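PDB 6N9J: clostripain-related protein from Bacteroides thetaiotaomicron, which is a secreted cysteine protease of the C11 (clostripain) family, probably cleaving peptide bonds in protein substrates. Local coordinates for residues A176-G181 against V242-E247. Numbering follows the deposited sequence.
Sequences ADYFIG and VIKSSE
The Y178 ring lies obliquely alongside the aliphatic chain of K244, CE1 lying 3.4 Å from K244 CG and OH reaching CE. The two residues are a non-hydrogen-bonded pair in the antiparallel junction of strands 178-181 and 239-244, within the large mixed sheet of this clan CD peptidase; strand 178-181 also runs parallel to 155-159, so the sheet changes from parallel to antiparallel pairing across it. K244 has CG anti to the backbone N (chi1 -172°) and stays extended until chi4 bends its end, where NZ donates to S246 OG, which in turn donates to E247 OE2. An alanine in place of K244 would strip CG to CE from beside CE1 and OH of Y178, with CB alone kept against the ring, and would probably leave S246 OG without its ammonium donor. On the same face V242 puts CG1 4.1 Å from Y178 CD1 and CG2 against I180 CG1; A207 of helix 206-221 touches Y178, I180 and V242, and I316 of strand 315-327, the neighbour of 239-244 on its other side, borders Y178, V242 and K244. F179 and I243 point to the opposite face as the hydrogen-bonded pair, F179 N giving to I243 O and I243 N to F179 O, each at 3.0 Å. F179 O takes a second bond from Q164 NE2. Beyond the strand pairing the chain turns into the 3-10 segment 245-247, and S245 extends the link: its N donates to D177 O almost straight (169°) but from above the carbonyl plane. A water also donates to D177 O and accepts from S246 N, bridging the loop and the turn. S245 CB meets the edge of the F179 ring at CE1, while its OG hydrogen-bonds to A176 O at 2.7 Å in the carbonyl plane and also to R173 O, its one proton shared or alternating between the two carbonyls.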
loop_
_atom_site.group_PDB
_atom_site.type_symbol
_atom_site.label_atom_id
_atom_site.label_comp_id
_atom_site.label_asym_id
_atom_site.label_seq_id
_atom_site.Cartn_x
_atom_site.Cartn_y
_atom_site.Cartn_z
ATOM N N ALA A 176 -7.793 -9.058 4.211
ATOM C CA ALA A 176 -8.034 -7.915 5.085
ATOM C C ALA A 176 -9.396 -7.275 4.834
ATOM O O ALA A 176 -9.965 -7.428 3.749
ATOM C CB ALA A 176 -6.945 -6.883 4.908
ATOM N N ASP A 177 -9.905 -6.552 5.834
ATOM C CA ASP A 177 -11.149 -5.809 5.676
ATOM C C ASP A 177 -10.951 -4.469 4.959
ATOM O O ASP A 177 -11.870 -3.958 4.338
ATOM C CB ASP A 177 -11.804 -5.567 7.036
ATOM C CG ASP A 177 -12.149 -6.855 7.750
ATOM O OD1 ASP A 177 -12.620 -7.800 7.085
ATOM O OD2 ASP A 177 -11.923 -6.932 8.974
ATOM N N TYR A 178 -9.767 -3.883 5.074
ATOM C CA TYR A 178 -9.514 -2.567 4.483
ATOM C C TYR A 178 -8.096 -2.467 3.954
ATOM O O TYR A 178 -7.167 -3.033 4.533
ATOM C CB TYR A 178 -9.762 -1.451 5.507
ATOM C CG TYR A 178 -11.174 -1.435 6.051
ATOM C CD1 TYR A 178 -12.167 -0.706 5.412
ATOM C CD2 TYR A 178 -11.516 -2.157 7.198
ATOM C CE1 TYR A 178 -13.470 -0.694 5.892
ATOM C CE2 TYR A 178 -12.820 -2.153 7.689
ATOM C CZ TYR A 178 -13.797 -1.420 7.018
ATOM O OH TYR A 178 -15.099 -1.384 7.474
ATOM N N PHE A 179 -7.941 -1.729 2.859
ATOM C CA PHE A 179 -6.643 -1.500 2.242
ATOM C C PHE A 179 -6.364 -0.006 2.177
ATOM O O PHE A 179 -7.160 0.746 1.629
ATOM C CB PHE A 179 -6.588 -2.102 0.829
ATOM C CG PHE A 179 -6.542 -3.600 0.808
ATOM C CD1 PHE A 179 -7.713 -4.344 0.866
ATOM C CD2 PHE A 179 -5.327 -4.267 0.730
ATOM C CE1 PHE A 179 -7.677 -5.725 0.851
ATOM C CE2 PHE A 179 -5.279 -5.650 0.717
ATOM C CZ PHE A 179 -6.456 -6.380 0.781
ATOM N N ILE A 180 -5.227 0.417 2.717
ATOM C CA ILE A 180 -4.852 1.821 2.685
ATOM C C ILE A 180 -3.609 1.982 1.820
ATOM O O ILE A 180 -2.583 1.337 2.058
ATOM C CB ILE A 180 -4.593 2.399 4.111
ATOM C CG1 ILE A 180 -5.756 2.094 5.059
ATOM C CG2 ILE A 180 -4.365 3.895 4.064
ATOM C CD1 ILE A 180 -5.505 0.872 5.944
ATOM N N GLY A 181 -3.697 2.844 0.810
ATOM C CA GLY A 181 -2.562 3.090 -0.060
ATOM C C GLY A 181 -2.711 4.259 -1.018
ATOM O O GLY A 181 -3.690 4.990 -0.955
ATOM N N VAL A 242 -8.926 4.640 0.853
ATOM C CA VAL A 242 -9.222 3.455 1.650
ATOM C C VAL A 242 -10.283 2.627 0.932
ATOM O O VAL A 242 -11.383 3.118 0.658
ATOM C CB VAL A 242 -9.748 3.813 3.074
ATOM C CG1 VAL A 242 -10.241 2.571 3.794
ATOM C CG2 VAL A 242 -8.683 4.506 3.895
ATOM N N ILE A 243 -9.947 1.379 0.623
ATOM C CA ILE A 243 -10.884 0.465 -0.006
ATOM C C ILE A 243 -11.412 -0.556 1.005
ATOM O O ILE A 243 -10.625 -1.178 1.717
ATOM C CB ILE A 243 -10.227 -0.264 -1.165
ATOM C CG1 ILE A 243 -9.905 0.732 -2.283
ATOM C CG2 ILE A 243 -11.113 -1.406 -1.663
ATOM C CD1 ILE A 243 -9.103 0.129 -3.397
ATOM N N LYS A 244 -12.742 -0.693 1.070
ATOM C CA LYS A 244 -13.433 -1.676 1.918
ATOM C C LYS A 244 -13.657 -2.970 1.139
ATOM O O LYS A 244 -14.486 -3.015 0.205
ATOM C CB LYS A 244 -14.773 -1.104 2.400
ATOM C CG LYS A 244 -15.515 -1.941 3.443
ATOM C CD LYS A 244 -16.833 -1.288 3.818
ATOM C CE LYS A 244 -17.380 -1.806 5.141
ATOM N NZ LYS A 244 -17.595 -3.276 5.139
ATOM N N SER A 245 -12.930 -4.021 1.512
ATOM C CA SER A 245 -12.807 -5.202 0.650
ATOM C C SER A 245 -14.096 -6.006 0.504
ATOM O O SER A 245 -14.309 -6.676 -0.516
ATOM C CB SER A 245 -11.687 -6.113 1.161
ATOM O OG SER A 245 -12.106 -6.893 2.262
ATOM N N SER A 246 -14.967 -5.932 1.504
ATOM C CA SER A 246 -16.216 -6.673 1.451
ATOM C C SER A 246 -17.133 -6.150 0.342
ATOM O O SER A 246 -18.087 -6.815 -0.023
ATOM C CB SER A 246 -16.944 -6.624 2.805
ATOM O OG SER A 246 -17.465 -5.334 3.092
ATOM N N GLU A 247 -16.830 -4.968 -0.196
ATOM C CA GLU A 247 -17.664 -4.341 -1.239
ATOM C C GLU A 247 -17.162 -4.556 -2.678
ATOM O O GLU A 247 -17.810 -4.105 -3.647
ATOM C CB GLU A 247 -17.791 -2.835 -0.968
ATOM C CG GLU A 247 -18.350 -2.498 0.414
ATOM C CD GLU A 247 -19.667 -3.205 0.692
ATOM O OE1 GLU A 247 -20.620 -3.046 -0.107
ATOM O OE2 GLU A 247 -19.738 -3.940 1.697
HETATM O O HOH W 1 -14.229 -5.216 4.383
#